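Local coordinates for zinc finger (CCCH type) motif-containing protein (Toxoplasma gondii, PDB 7NG2) that probably reads N6-methyladenosine marks in mRNA through its YTH domain, the part present here, as a CPSF4-type protein linked to cleavage and polyadenylation, at residues F17-N22 with S129-E134; V116-N121 with T133-A138. All blocks are in the same frame, centred on the assembly; numbering follows the deposited sequence. Where two conformers were deposited one is given.

Contact 1 (F17-N22 with S129-E134)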
loop_
_atom_site.group_PDB
_atom_site.type_symbol
_atom_site.label_atom_id
_atom_site.label_comp_id
_atom_site.label_asym_id
_atom_site.label_seq_id
_atom_site.Cartn_x
_atom_site.Cartn_y
_atom_site.Cartn_z
ATOM N N PHE A 17 1.726 -2.995 -4.660
ATOM C CA PHE A 17 1.332 -4.066 -3.749
ATOM C C PHE A 17 0.077 -3.651 -3.002
ATOM O O PHE A 17 -0.043 -2.507 -2.566
ATOM C CB PHE A 17 2.433 -4.356 -2.719
ATOM C CG PHE A 17 3.703 -4.845 -3.335
ATOM C CD1 PHE A 17 4.677 -3.947 -3.758
ATOM C CD2 PHE A 17 3.929 -6.202 -3.511
ATOM C CE1 PHE A 17 5.858 -4.387 -4.335
ATOM C CE2 PHE A 17 5.112 -6.648 -4.093
ATOM C CZ PHE A 17 6.077 -5.734 -4.505
ATOM N N ILE A 18 -0.861 -4.587 -2.857
ATOM C CA ILE A 18 -2.061 -4.374 -2.047
ATOM C C ILE A 18 -1.730 -4.677 -0.587
ATOM O O ILE A 18 -1.103 -5.693 -0.272
ATOM C CB ILE A 18 -3.232 -5.221 -2.579
ATOM C CG1 ILE A 18 -3.568 -4.736 -4.002
ATOM C CG2 ILE A 18 -4.457 -5.124 -1.657
ATOM C CD1 ILE A 18 -4.560 -5.553 -4.771
ATOM N N ILE A 19 -2.119 -3.768 0.301
ATOM C CA ILE A 19 -1.924 -3.902 1.740
ATOM C C ILE A 19 -3.296 -4.038 2.375
ATOM O O ILE A 19 -4.179 -3.214 2.128
ATOM C CB ILE A 19 -1.215 -2.659 2.298
ATOM C CG1 ILE A 19 0.210 -2.552 1.753
ATOM C CG2 ILE A 19 -1.254 -2.661 3.827
ATOM C CD1 ILE A 19 1.116 -3.649 2.242
ATOM N N LYS A 20 -3.470 -5.052 3.214
ATOM C CA LYS A 20 -4.705 -5.232 3.963
ATOM C C LYS A 20 -4.482 -4.826 5.416
ATOM O O LYS A 20 -3.389 -4.977 5.960
ATOM C CB LYS A 20 -5.179 -6.687 3.898
ATOM C CG LYS A 20 -5.494 -7.204 2.495
ATOM C CD LYS A 20 -6.603 -6.414 1.793
ATOM C CE LYS A 20 -7.947 -6.664 2.460
ATOM N NZ LYS A 20 -9.054 -6.084 1.633
ATOM N N SER A 21 -5.524 -4.295 6.042
ATOM C CA SER A 21 -5.442 -3.910 7.443
ATOM C C SER A 21 -6.679 -4.412 8.163
ATOM O O SER A 21 -7.796 -4.166 7.708
ATOM C CB SER A 21 -5.384 -2.392 7.578
ATOM O OG SER A 21 -5.293 -2.019 8.943
ATOM N N ASN A 22 -6.498 -5.113 9.280
ATOM C CA ASN A 22 -7.689 -5.567 9.988
ATOM C C ASN A 22 -8.404 -4.430 10.709
ATOM O O ASN A 22 -9.611 -4.531 10.948
ATOM C CB ASN A 22 -7.379 -6.742 10.923
ATOM C CG ASN A 22 -6.637 -6.321 12.173
ATOM O OD1 ASN A 22 -5.704 -5.521 12.118
ATOM N ND2 ASN A 22 -7.049 -6.865 13.316
ATOM N N SER A 129 -7.746 -10.045 -3.152
ATOM C CA SER A 129 -6.350 -9.763 -2.852
ATOM C C SER A 129 -6.073 -9.963 -1.371
ATOM O O SER A 129 -6.840 -9.522 -0.514
ATOM C CB SER A 129 -6.030 -8.312 -3.205
ATOM O OG SER A 129 -6.254 -8.059 -4.578
ATOM N N ARG A 130 -4.961 -10.614 -1.075
ATOM C CA ARG A 130 -4.487 -10.755 0.290
ATOM C C ARG A 130 -3.406 -9.717 0.577
ATOM O O ARG A 130 -2.923 -9.016 -0.315
ATOM C CB ARG A 130 -3.955 -12.172 0.524
ATOM C CG ARG A 130 -5.047 -13.196 0.818
ATOM C CD ARG A 130 -5.553 -13.040 2.250
ATOM N NE ARG A 130 -4.480 -13.166 3.238
ATOM C CZ ARG A 130 -4.020 -12.171 3.996
ATOM N NH1 ARG A 130 -4.535 -10.946 3.903
ATOM N NH2 ARG A 130 -3.040 -12.404 4.860
ATOM N N ASP A 131 -3.021 -9.627 1.841
ATOM C CA ASP A 131 -1.991 -8.677 2.223
ATOM C C ASP A 131 -0.690 -8.992 1.489
ATOM O O ASP A 131 -0.190 -10.116 1.550
ATOM C CB ASP A 131 -1.775 -8.767 3.731
ATOM C CG ASP A 131 -0.812 -7.730 4.238
ATOM O OD1 ASP A 131 -1.016 -6.544 3.931
ATOM O OD2 ASP A 131 0.138 -8.096 4.953
ATOM N N GLY A 132 -0.151 -8.000 0.777
ATOM C CA GLY A 132 1.077 -8.149 0.020
ATOM C C GLY A 132 0.919 -8.608 -1.416
ATOM O O GLY A 132 1.935 -8.777 -2.100
ATOM N N THR A 133 -0.306 -8.821 -1.889
ATOM C CA THR A 133 -0.500 -9.258 -3.263
ATOM C C THR A 133 0.025 -8.197 -4.228
ATOM O O THR A 133 -0.351 -7.031 -4.140
ATOM C CB THR A 133 -1.991 -9.482 -3.523
ATOM O OG1 THR A 133 -2.472 -10.580 -2.732
ATOM C CG2 THR A 133 -2.241 -9.780 -4.996
ATOM N N GLU A 134 0.860 -8.616 -5.174
ATOM C CA GLU A 134 1.370 -7.695 -6.183
ATOM C C GLU A 134 0.429 -7.638 -7.379
ATOM O O GLU A 134 -0.172 -8.644 -7.763
ATOM C CB GLU A 134 2.776 -8.093 -6.650
ATOM C CG GLU A 134 3.469 -6.976 -7.414
ATOM C CD GLU A 134 4.943 -7.205 -7.694
ATOM O OE1 GLU A 134 5.509 -8.248 -7.300
ATOM O OE2 GLU A 134 5.541 -6.320 -8.345
HETATM O O HOH W 1 -8.933 -7.650 -0.672
#
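F17 and E134 face each other as an antiparallel, non-hydrogen-bonded pair, and their side chains leave the sheet on the same face. F17 CG is anti to its own carbonyl carbon (chi1 -63°), and the ring crosses the extended E134 side chain obliquely, with E134 CG over the ring face 4.1 Å from the centroid in a CH-pi contact. The glutamate thus offers methylenes to the phenyl group, while its carboxylate goes on to a salt bridge with R15. G132 O lies at the ring edge, in plane, 3.5 Å from F17 CD2. On the backbone, I18 N donates to T133 O at 2.8 Å and I18 O accepts from G132 N at 2.7 Å, so both polar atoms of I18 are used. In the mixed sheet of this YTH domain, strand 14-21 runs parallel to 55-62 on one side and on the other meets the short edge strand 134-135, which a type II turn from R130 to T133 leads into. G132 has a positive phi of 90°, which suits glycine, and T133 OG1 joins T133 N in gripping R130 O from the same face of its plane. Within the turn, D131 has its CG anti to the backbone N (chi1 -175°), and OD1 accepts from K20 N at 3.0 Å on the anti side of the carboxylate, where a neighbouring strand's carbonyl would otherwise serve. K20 CG lies 3.5 Å from D131 N, which is buried here without a hydrogen-bond partner; the chain beyond bends at chi2 and chi3, and NZ binds S61 OG and a water that also donates to S129 O. Branched I18 sends CD1 against S129, tightly, 3.5 Å from its CB, while S129 OG is satisfied by L126 O.

Contact 2 (V116-N121 with T133-A138)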
loop_
_atom_site.group_PDB
_atom_site.type_symbol
_atom_site.label_atom_id
_atom_site.label_comp_id
_atom_site.label_asym_id
_atom_site.label_seq_id
_atom_site.Cartn_x
_atom_site.Cartn_y
_atom_site.Cartn_z
ATOM N N VAL A 116 -12.605 -6.949 -12.652
ATOM C CA VAL A 116 -11.150 -6.820 -12.689
ATOM C C VAL A 116 -10.545 -8.040 -12.024
ATOM O O VAL A 116 -10.854 -8.340 -10.863
ATOM C CB VAL A 116 -10.658 -5.525 -12.017
ATOM C CG1 VAL A 116 -9.144 -5.524 -11.932
ATOM C CG2 VAL A 116 -11.131 -4.326 -12.797
ATOM N N THR A 117 -9.681 -8.741 -12.750
ATOM C CA THR A 117 -8.935 -9.855 -12.196
ATOM C C THR A 117 -7.446 -9.552 -12.266
ATOM O O THR A 117 -6.986 -8.727 -13.064
ATOM C CB THR A 117 -9.239 -11.161 -12.935
ATOM O OG1 THR A 117 -8.956 -10.999 -14.329
ATOM C CG2 THR A 117 -10.705 -11.533 -12.761
ATOM N N ASN A 118 -6.696 -10.226 -11.409
ATOM C CA ASN A 118 -5.260 -10.013 -11.325
ATOM C C ASN A 118 -4.544 -11.217 -11.918
ATOM O O ASN A 118 -4.510 -12.281 -11.280
ATOM C CB ASN A 118 -4.871 -9.834 -9.859
ATOM C CG ASN A 118 -3.406 -9.532 -9.682
ATOM O OD1 ASN A 118 -2.627 -9.564 -10.639
ATOM N ND2 ASN A 118 -3.015 -9.242 -8.448
ATOM N N PRO A 119 -3.930 -11.095 -13.101
ATOM C CA PRO A 119 -3.239 -12.249 -13.698
ATOM C C PRO A 119 -2.034 -12.705 -12.910
ATOM O O PRO A 119 -1.547 -13.818 -13.146
ATOM C CB PRO A 119 -2.831 -11.738 -15.086
ATOM C CG PRO A 119 -2.704 -10.267 -14.910
ATOM C CD PRO A 119 -3.781 -9.879 -13.919
ATOM N N TRP A 120 -1.537 -11.886 -11.990
ATOM C CA TRP A 120 -0.440 -12.270 -11.118
ATOM C C TRP A 120 -0.926 -12.949 -9.848
ATOM O O TRP A 120 -0.103 -13.400 -9.047
ATOM C CB TRP A 120 0.407 -11.043 -10.774
ATOM C CG TRP A 120 1.180 -10.490 -11.934
ATOM C CD1 TRP A 120 1.060 -10.832 -13.253
ATOM C CD2 TRP A 120 2.200 -9.492 -11.872
ATOM N NE1 TRP A 120 1.947 -10.105 -14.012
ATOM C CE2 TRP A 120 2.660 -9.276 -13.186
ATOM C CE3 TRP A 120 2.773 -8.761 -10.829
ATOM C CZ2 TRP A 120 3.672 -8.361 -13.482
ATOM C CZ3 TRP A 120 3.770 -7.847 -11.122
ATOM C CH2 TRP A 120 4.208 -7.653 -12.438
ATOM N N ASN A 121 -2.240 -13.032 -9.656
ATOM C CA ASN A 121 -2.863 -13.696 -8.517
ATOM C C ASN A 121 -3.926 -14.674 -9.000
ATOM O O ASN A 121 -5.082 -14.645 -8.571
ATOM C CB ASN A 121 -3.446 -12.676 -7.543
ATOM C CG ASN A 121 -3.897 -13.305 -6.244
ATOM O OD1 ASN A 121 -3.283 -14.252 -5.753
ATOM N ND2 ASN A 121 -4.986 -12.792 -5.687
ATOM N N THR A 133 -0.306 -8.821 -1.889
ATOM C CA THR A 133 -0.500 -9.258 -3.263
ATOM C C THR A 133 0.025 -8.197 -4.228
ATOM O O THR A 133 -0.351 -7.031 -4.140
ATOM C CB THR A 133 -1.991 -9.482 -3.523
ATOM O OG1 THR A 133 -2.472 -10.580 -2.732
ATOM C CG2 THR A 133 -2.241 -9.780 -4.996
ATOM N N GLU A 134 0.860 -8.616 -5.174
ATOM C CA GLU A 134 1.370 -7.695 -6.183
ATOM C C GLU A 134 0.429 -7.638 -7.379
ATOM O O GLU A 134 -0.172 -8.644 -7.763
ATOM C CB GLU A 134 2.776 -8.093 -6.650
ATOM C CG GLU A 134 3.469 -6.976 -7.414
ATOM C CD GLU A 134 4.943 -7.205 -7.694
ATOM O OE1 GLU A 134 5.509 -8.248 -7.300
ATOM O OE2 GLU A 134 5.541 -6.320 -8.345
ATOM N N VAL A 135 0.233 -6.437 -7.921
ATOM C CA VAL A 135 -0.531 -6.306 -9.163
ATOM C C VAL A 135 0.389 -5.879 -10.299
ATOM O O VAL A 135 1.400 -5.203 -10.075
ATOM C CB VAL A 135 -1.744 -5.365 -9.040
ATOM C CG1 VAL A 135 -2.754 -5.895 -8.037
ATOM C CG2 VAL A 135 -1.303 -3.954 -8.715
ATOM N N PRO A 136 0.071 -6.254 -11.531
ATOM C CA PRO A 136 0.905 -5.864 -12.682
ATOM C C PRO A 136 0.921 -4.358 -12.851
ATOM O O PRO A 136 -0.007 -3.657 -12.413
ATOM C CB PRO A 136 0.202 -6.535 -13.875
ATOM C CG PRO A 136 -0.677 -7.584 -13.284
ATOM C CD PRO A 136 -1.065 -7.107 -11.924
ATOM N N PRO A 137 1.962 -3.815 -13.484
ATOM C CA PRO A 137 2.093 -2.354 -13.541
ATOM C C PRO A 137 0.984 -1.654 -14.311
ATOM O O PRO A 137 0.597 -0.547 -13.916
ATOM C CB PRO A 137 3.469 -2.149 -14.193
ATOM C CG PRO A 137 3.712 -3.409 -14.970
ATOM C CD PRO A 137 3.094 -4.500 -14.136
ATOM N N ALA A 138 0.447 -2.247 -15.387
ATOM C CA ALA A 138 -0.631 -1.564 -16.098
ATOM C C ALA A 138 -1.855 -1.397 -15.204
ATOM O O ALA A 138 -2.439 -0.309 -15.133
ATOM C CB ALA A 138 -0.987 -2.282 -17.402
HETATM O O HOH W 2 0.640 -11.279 -7.137
#
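P136 lies over one face of the W120 indole, with its CG 3.5 Å from the centroid of the five-membered ring and almost exactly on the ring normal. This is a CH-pi contact, for which proline suits well: its compact, rigid ring lets a CG methylene sit over the electron-rich indole. P119 CG touches the same P136 CG at 3.7 Å, and P137 CD approaches W120 CH2 at 3.8 Å. Toward the rim, E134 CG lies in the indole plane at its edge, the carboxylate nearly perpendicular to the ring (87°), and OE2, 3.6 Å from W120 CZ3, forms a salt bridge with R15. N118 supplies the polar side. Its CG is anti to the backbone N (chi1 -177°), and ND2 makes a nearly straight bond of 3.0 Å to E134 O, which lies in the amide plane. OD1 accepts from W120 N in an Asx turn that overlaps the type I turn from N118 to N121. A water donates to both E134 O and W120 O. The turn leaving strand 117-118, which pairs with 124-125, packs against edge strand 134-135 beside 14-21, just where P136 occupies the N-cap position before helix 137-149.

How the contacts relate
Contacts 1 and 2 have centres about 12 Å apart and share T133 and E134, the latter within edge strand 134-135. Along the chain, 17-22 comes first, more than a hundred residues ahead of 129-134, whereas 116-121 precedes 133-138 by only a dozen. Contact 1 joins this late segment to strand 14-21 of the main sheet; contact 2 joins 133-138, which runs from the edge strand into helix 137-149, to the turn of the small 117-118/124-125 hairpin. The two meet directly where I18 CD1 packs on V135 CG1 at 3.7 Å. Together they tie residues 129-138 to both the early strand 14-21 and the hairpin of the YTH domain, with contact 2 lying farther from the chain centre.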